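Local coordinates for hypothetical protein PH1952 (Pyrococcus horikoshii, PDB 1ZJJ), which is an uncharacterised member of the haloacid dehalogenase superfamily that binds magnesium and probably acts as a phosphatase, at residues Val106-Ala111 with Leu135-Leu140; Ile86-Ile89 with Leu94-Glu97. All coordinates share one frame; numbering follows the deposited sequence.

Contact 1: residues Val106-Ala111 with Leu135-Leu140; sequences VTLDEA and LKYATL
The aromatic ring of Y137 is met on both faces, by the methyl of A111 from across the contact and, on the opposite face, toward the rim, by CE of K136, its neighbour in the chain. A111 CB makes a CH-pi contact, 4.0 Å from the ring centroid and 15° off the normal, lying nearest the CG side of the six-membered ring. The far part of the same ring meets backbone instead: Y137 CE1 is 3.4 Å from A111 O, a van der Waals approach. L108 adds one methyl, CD2, obliquely at 4.0 Å from Y137 CD2, the two side chains crossing at about a right angle. With CG anti to the carbonyl carbon (chi1 -72°), the Y137 ring reaches across to helix 108-115. Helices 108-115 and 132-143 belong to the alpha/beta module around the four-stranded parallel sheet, consistent with the cap domain of UmpH-like phosphatases; W116 and F87 also meet Y137, and E161 of the second subunit packs on it. Helix 108-115 starts with a capping box, in which E110 N donates to T107 OG1 at 3.1 Å and T107 N to E110 OE1 at 2.9 Å, fixing the first turn that carries L108 and A111. A serine in place of Y137 would probably open a gap beneath the A111 methyl and leave L108 CD2 without its aromatic neighbour.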
ATOM      1  N   VAL B 106     -19.525  -9.066   7.730  1.00 19.87           N
ATOM      2  CA  VAL B 106     -18.804  -9.374   8.960  1.00 20.76           C
ATOM      3  C   VAL B 106     -18.228  -8.044   9.444  1.00 22.15           C
ATOM      4  O   VAL B 106     -17.407  -7.428   8.755  1.00 21.19           O
ATOM      5  CB  VAL B 106     -17.640 -10.365   8.711  1.00 18.91           C
ATOM      6  CG1 VAL B 106     -16.847 -10.574  10.003  1.00 20.58           C
ATOM      7  CG2 VAL B 106     -18.185 -11.694   8.208  1.00 20.81           C
ATOM      8  N   THR B 107     -18.666  -7.593  10.616  1.00 23.31           N
ATOM      9  CA  THR B 107     -18.194  -6.326  11.166  1.00 25.15           C
ATOM     10  C   THR B 107     -16.803  -6.462  11.770  1.00 25.11           C
ATOM     11  O   THR B 107     -16.299  -7.571  11.954  1.00 22.90           O
ATOM     12  CB  THR B 107     -19.124  -5.812  12.272  1.00 26.17           C
ATOM     13  OG1 THR B 107     -19.008  -6.668  13.415  1.00 25.74           O
ATOM     14  CG2 THR B 107     -20.568  -5.792  11.789  1.00 25.67           C
ATOM     15  N   LEU B 108     -16.185  -5.325  12.078  1.00 26.25           N
ATOM     16  CA  LEU B 108     -14.856  -5.329  12.681  1.00 27.50           C
ATOM     17  C   LEU B 108     -14.889  -6.074  14.003  1.00 27.41           C
ATOM     18  O   LEU B 108     -13.969  -6.820  14.328  1.00 26.52           O
ATOM     19  CB  LEU B 108     -14.371  -3.901  12.937  1.00 28.49           C
ATOM     20  CG  LEU B 108     -13.140  -3.428  12.162  1.00 28.54           C
ATOM     21  CD1 LEU B 108     -12.744  -2.044  12.657  1.00 28.43           C
ATOM     22  CD2 LEU B 108     -11.988  -4.405  12.349  1.00 27.54           C
ATOM     23  N   ASP B 109     -15.954  -5.864  14.767  1.00 28.90           N
ATOM     24  CA  ASP B 109     -16.073  -6.514  16.067  1.00 31.10           C
ATOM     25  C   ASP B 109     -16.175  -8.026  15.936  1.00 30.32           C
ATOM     26  O   ASP B 109     -15.523  -8.764  16.679  1.00 29.33           O
ATOM     27  CB  ASP B 109     -17.284  -5.979  16.826  1.00 34.32           C
ATOM     28  CG  ASP B 109     -16.999  -5.806  18.301  1.00 37.67           C
ATOM     29  OD1 ASP B 109     -16.147  -4.953  18.634  1.00 39.83           O
ATOM     30  OD2 ASP B 109     -17.611  -6.521  19.121  1.00 40.12           O
ATOM     31  N   GLU B 110     -17.003  -8.485  15.001  1.00 28.52           N
ATOM     32  CA  GLU B 110     -17.157  -9.916  14.779  1.00 27.83           C
ATOM     33  C   GLU B 110     -15.807 -10.456  14.309  1.00 26.86           C
ATOM     34  O   GLU B 110     -15.405 -11.554  14.687  1.00 25.73           O
ATOM     35  CB  GLU B 110     -18.251 -10.169  13.736  1.00 27.57           C
ATOM     36  CG  GLU B 110     -19.605  -9.614  14.159  1.00 29.36           C
ATOM     37  CD  GLU B 110     -20.679  -9.793  13.104  1.00 31.57           C
ATOM     38  OE1 GLU B 110     -20.412  -9.498  11.919  1.00 28.51           O
ATOM     39  OE2 GLU B 110     -21.797 -10.215  13.467  1.00 33.03           O
ATOM     40  N   ALA B 111     -15.101  -9.662  13.505  1.00 25.67           N
ATOM     41  CA  ALA B 111     -13.785 -10.049  13.002  1.00 25.34           C
ATOM     42  C   ALA B 111     -12.817 -10.249  14.167  1.00 25.25           C
ATOM     43  O   ALA B 111     -12.029 -11.199  14.179  1.00 22.45           O
ATOM     44  CB  ALA B 111     -13.242  -8.977  12.051  1.00 24.77           C
ATOM     45  N   LEU B 135      -6.607  -3.601   7.722  1.00 18.57           N
ATOM     46  CA  LEU B 135      -5.713  -4.248   6.762  1.00 18.75           C
ATOM     47  C   LEU B 135      -5.380  -5.670   7.211  1.00 19.32           C
ATOM     48  O   LEU B 135      -5.251  -6.582   6.391  1.00 18.78           O
ATOM     49  CB  LEU B 135      -4.406  -3.459   6.624  1.00 18.34           C
ATOM     50  CG  LEU B 135      -4.515  -2.077   5.985  1.00 19.63           C
ATOM     51  CD1 LEU B 135      -3.150  -1.401   6.000  1.00 18.18           C
ATOM     52  CD2 LEU B 135      -5.037  -2.219   4.555  1.00 19.05           C
ATOM     53  N   LYS B 136      -5.233  -5.843   8.519  1.00 17.58           N
ATOM     54  CA  LYS B 136      -4.909  -7.142   9.092  1.00 17.75           C
ATOM     55  C   LYS B 136      -5.986  -8.188   8.789  1.00 17.36           C
ATOM     56  O   LYS B 136      -5.701  -9.225   8.196  1.00 17.56           O
ATOM     57  CB  LYS B 136      -4.723  -7.006  10.605  1.00 18.14           C
ATOM     58  CG  LYS B 136      -4.392  -8.316  11.313  1.00 21.33           C
ATOM     59  CD  LYS B 136      -4.382  -8.151  12.829  1.00 21.83           C
ATOM     60  CE  LYS B 136      -5.753  -7.764  13.378  1.00 25.34           C
ATOM     61  NZ  LYS B 136      -5.752  -7.718  14.872  1.00 25.07           N
ATOM     62  N   TYR B 137      -7.223  -7.920   9.193  1.00 17.93           N
ATOM     63  CA  TYR B 137      -8.301  -8.872   8.943  1.00 18.93           C
ATOM     64  C   TYR B 137      -8.559  -9.091   7.459  1.00 18.91           C
ATOM     65  O   TYR B 137      -8.870 -10.205   7.037  1.00 19.01           O
ATOM     66  CB  TYR B 137      -9.577  -8.430   9.662  1.00 20.97           C
ATOM     67  CG  TYR B 137      -9.463  -8.624  11.152  1.00 21.16           C
ATOM     68  CD1 TYR B 137      -9.185  -9.882  11.677  1.00 22.80           C
ATOM     69  CD2 TYR B 137      -9.554  -7.546  12.031  1.00 23.22           C
ATOM     70  CE1 TYR B 137      -8.989 -10.067  13.044  1.00 24.60           C
ATOM     71  CE2 TYR B 137      -9.361  -7.717  13.408  1.00 23.73           C
ATOM     72  CZ  TYR B 137      -9.077  -8.983  13.901  1.00 25.08           C
ATOM     73  OH  TYR B 137      -8.875  -9.181  15.249  1.00 27.37           O
ATOM     74  N   ALA B 138      -8.410  -8.040   6.658  1.00 18.15           N
ATOM     75  CA  ALA B 138      -8.622  -8.177   5.223  1.00 18.08           C
ATOM     76  C   ALA B 138      -7.566  -9.126   4.659  1.00 17.75           C
ATOM     77  O   ALA B 138      -7.858  -9.973   3.816  1.00 19.56           O
ATOM     78  CB  ALA B 138      -8.527  -6.813   4.541  1.00 18.44           C
ATOM     79  N   THR B 139      -6.332  -8.974   5.125  1.00 17.18           N
ATOM     80  CA  THR B 139      -5.231  -9.814   4.683  1.00 17.35           C
ATOM     81  C   THR B 139      -5.451 -11.263   5.118  1.00 18.42           C
ATOM     82  O   THR B 139      -5.280 -12.194   4.326  1.00 18.88           O
ATOM     83  CB  THR B 139      -3.886  -9.297   5.255  1.00 18.83           C
ATOM     84  OG1 THR B 139      -3.576  -8.033   4.657  1.00 16.84           O
ATOM     85  CG2 THR B 139      -2.759 -10.272   4.977  1.00 17.31           C
ATOM     86  N   LEU B 140      -5.824 -11.451   6.379  1.00 18.68           N
ATOM     87  CA  LEU B 140      -6.066 -12.793   6.897  1.00 18.53           C
ATOM     88  C   LEU B 140      -7.175 -13.467   6.098  1.00 17.89           C
ATOM     89  O   LEU B 140      -7.052 -14.627   5.714  1.00 19.79           O
ATOM     90  CB  LEU B 140      -6.447 -12.735   8.381  1.00 19.58           C
ATOM     91  CG  LEU B 140      -5.307 -12.386   9.350  1.00 20.37           C
ATOM     92  CD1 LEU B 140      -5.844 -12.183  10.752  1.00 21.42           C
ATOM     93  CD2 LEU B 140      -4.274 -13.500   9.330  1.00 19.58           C
TER

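Contact 2: residues Ile86-Ile89 with Leu94-Glu97; sequences IFVI and LVKE
V88 sets its CG1 methyl against the branched end of L94, 3.8 Å from L94 CD2 and 3.9 Å from L94 CG. The two side chains meet at a slant, and no hydrogen bond joins the segments. In V88 the touching methyl lies anti to the backbone N (chi1 179°), which carries it toward the helix. V88 CG1 also meets V95 CG2 at 4.2 Å, so consecutive helical residues both rest on one branch of the strand valine. L94 does more than touch V88: its CD2 also lies 3.6 Å from I89 O, so this methyl packs against the strand backbone as well as against the V88 side chain. The I89 side chain itself leaves in the other direction, toward A138 of helix 132-143. Strand 86-89 is an outermost strand of the four-stranded parallel sheet within this chain, and helix 92-101 begins the beta-alpha-beta crossover that leads to the adjacent parallel strand 121-124. Residues alternate along the strand: I86 and V88 face helix 92-101, where M98 continues the apolar surface, while F87 and I89 serve helix 132-143 on the other face of the sheet. L94 is buried and extends the packing to V123 of the next strand and to T151. Further along the helix, E97 OE1 forms a salt bridge with R74.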
ATOM      1  N   ILE B  86     -19.293 -10.875   3.520  1.00 17.98           N
ATOM      2  CA  ILE B  86     -18.396  -9.816   3.074  1.00 18.47           C
ATOM      3  C   ILE B  86     -17.745  -9.022   4.202  1.00 18.35           C
ATOM      4  O   ILE B  86     -18.390  -8.694   5.213  1.00 20.19           O
ATOM      5  CB  ILE B  86     -19.179  -8.789   2.193  1.00 18.87           C
ATOM      6  CG1 ILE B  86     -19.964  -9.536   1.111  1.00 20.55           C
ATOM      7  CG2 ILE B  86     -18.204  -7.754   1.573  1.00 20.19           C
ATOM      8  CD1 ILE B  86     -21.047  -8.700   0.418  1.00 21.22           C
ATOM      9  N   PHE B  87     -16.470  -8.702   4.014  1.00 17.51           N
ATOM     10  CA  PHE B  87     -15.758  -7.856   4.958  1.00 18.21           C
ATOM     11  C   PHE B  87     -15.478  -6.606   4.128  1.00 19.06           C
ATOM     12  O   PHE B  87     -14.922  -6.696   3.036  1.00 20.18           O
ATOM     13  CB  PHE B  87     -14.441  -8.476   5.405  1.00 19.16           C
ATOM     14  CG  PHE B  87     -13.676  -7.611   6.362  1.00 19.25           C
ATOM     15  CD1 PHE B  87     -14.169  -7.364   7.642  1.00 21.36           C
ATOM     16  CD2 PHE B  87     -12.485  -7.004   5.976  1.00 18.71           C
ATOM     17  CE1 PHE B  87     -13.486  -6.525   8.528  1.00 20.74           C
ATOM     18  CE2 PHE B  87     -11.792  -6.163   6.847  1.00 18.42           C
ATOM     19  CZ  PHE B  87     -12.294  -5.922   8.128  1.00 21.62           C
ATOM     20  N   VAL B  88     -15.866  -5.445   4.635  1.00 18.24           N
ATOM     21  CA  VAL B  88     -15.676  -4.216   3.885  1.00 19.45           C
ATOM     22  C   VAL B  88     -14.721  -3.195   4.476  1.00 18.73           C
ATOM     23  O   VAL B  88     -14.709  -2.949   5.683  1.00 18.35           O
ATOM     24  CB  VAL B  88     -17.021  -3.494   3.678  1.00 20.77           C
ATOM     25  CG1 VAL B  88     -16.807  -2.198   2.901  1.00 23.26           C
ATOM     26  CG2 VAL B  88     -17.996  -4.409   2.960  1.00 22.57           C
ATOM     27  N   ILE B  89     -13.921  -2.602   3.598  1.00 16.62           N
ATOM     28  CA  ILE B  89     -13.005  -1.532   3.964  1.00 17.24           C
ATOM     29  C   ILE B  89     -13.467  -0.402   3.058  1.00 18.61           C
ATOM     30  O   ILE B  89     -13.313  -0.475   1.836  1.00 16.96           O
ATOM     31  CB  ILE B  89     -11.532  -1.875   3.663  1.00 18.21           C
ATOM     32  CG1 ILE B  89     -10.989  -2.810   4.755  1.00 16.35           C
ATOM     33  CG2 ILE B  89     -10.701  -0.583   3.582  1.00 16.85           C
ATOM     34  CD1 ILE B  89      -9.590  -3.349   4.483  1.00 17.68           C
ATOM     35  N   LEU B  94     -20.125   2.483   0.082  1.00 22.13           N
ATOM     36  CA  LEU B  94     -19.765   1.105  -0.197  1.00 19.59           C
ATOM     37  C   LEU B  94     -20.464   0.131   0.749  1.00 20.83           C
ATOM     38  O   LEU B  94     -20.963  -0.908   0.312  1.00 19.79           O
ATOM     39  CB  LEU B  94     -18.246   0.929  -0.111  1.00 19.52           C
ATOM     40  CG  LEU B  94     -17.691  -0.445  -0.497  1.00 19.13           C
ATOM     41  CD1 LEU B  94     -18.168  -0.836  -1.898  1.00 19.52           C
ATOM     42  CD2 LEU B  94     -16.162  -0.413  -0.422  1.00 18.07           C
ATOM     43  N   VAL B  95     -20.509   0.468   2.036  1.00 20.69           N
ATOM     44  CA  VAL B  95     -21.162  -0.396   3.013  1.00 21.31           C
ATOM     45  C   VAL B  95     -22.625  -0.591   2.646  1.00 21.18           C
ATOM     46  O   VAL B  95     -23.146  -1.701   2.733  1.00 20.74           O
ATOM     47  CB  VAL B  95     -21.082   0.182   4.447  1.00 22.03           C
ATOM     48  CG1 VAL B  95     -22.039  -0.578   5.363  1.00 21.75           C
ATOM     49  CG2 VAL B  95     -19.661   0.061   4.986  1.00 22.85           C
ATOM     50  N   LYS B  96     -23.282   0.490   2.234  1.00 22.76           N
ATOM     51  CA  LYS B  96     -24.690   0.438   1.846  1.00 22.56           C
ATOM     52  C   LYS B  96     -24.927  -0.490   0.658  1.00 21.27           C
ATOM     53  O   LYS B  96     -25.894  -1.255   0.639  1.00 19.88           O
ATOM     54  CB  LYS B  96     -25.190   1.837   1.497  1.00 25.75           C
ATOM     55  CG  LYS B  96     -25.039   2.846   2.618  1.00 30.71           C
ATOM     56  CD  LYS B  96     -26.376   3.229   3.206  1.00 33.66           C
ATOM     57  CE  LYS B  96     -26.185   3.976   4.512  1.00 35.72           C
ATOM     58  NZ  LYS B  96     -27.178   5.072   4.681  1.00 38.04           N
ATOM     59  N   GLU B  97     -24.053  -0.410  -0.341  1.00 18.40           N
ATOM     60  CA  GLU B  97     -24.181  -1.258  -1.524  1.00 18.83           C
ATOM     61  C   GLU B  97     -23.986  -2.725  -1.159  1.00 17.78           C
ATOM     62  O   GLU B  97     -24.657  -3.597  -1.704  1.00 19.95           O
ATOM     63  CB  GLU B  97     -23.154  -0.860  -2.591  1.00 20.22           C
ATOM     64  CG  GLU B  97     -23.352   0.535  -3.148  1.00 20.06           C
ATOM     65  CD  GLU B  97     -24.615   0.677  -3.987  1.00 22.63           C
ATOM     66  OE1 GLU B  97     -25.401  -0.293  -4.085  1.00 24.18           O
ATOM     67  OE2 GLU B  97     -24.822   1.774  -4.550  1.00 25.29           O
TER

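How the contacts relate
Running from the N terminus, the chain enters strand 86-89 and almost at once closes contact 2, a short turn bringing helix 92-101 back onto the strand. Only after this does contact 1 open, at the next helix, 108-115; its longer loop passes through strand 121-124 before helix 132-143 returns to close it. The two are thus in series, with centres about 12 Å apart. Contact 1 borders on the strand of contact 2: V106 N probably hydrogen-bonds to I86 O at 2.8 Å, and A138 CB packs on I89 CD1 at 3.6 Å. Contact 2 lays helix 92-101 on one face of the sheet, while contact 1 joins helix 108-115 to helix 132-143, whose side chains cover the other face.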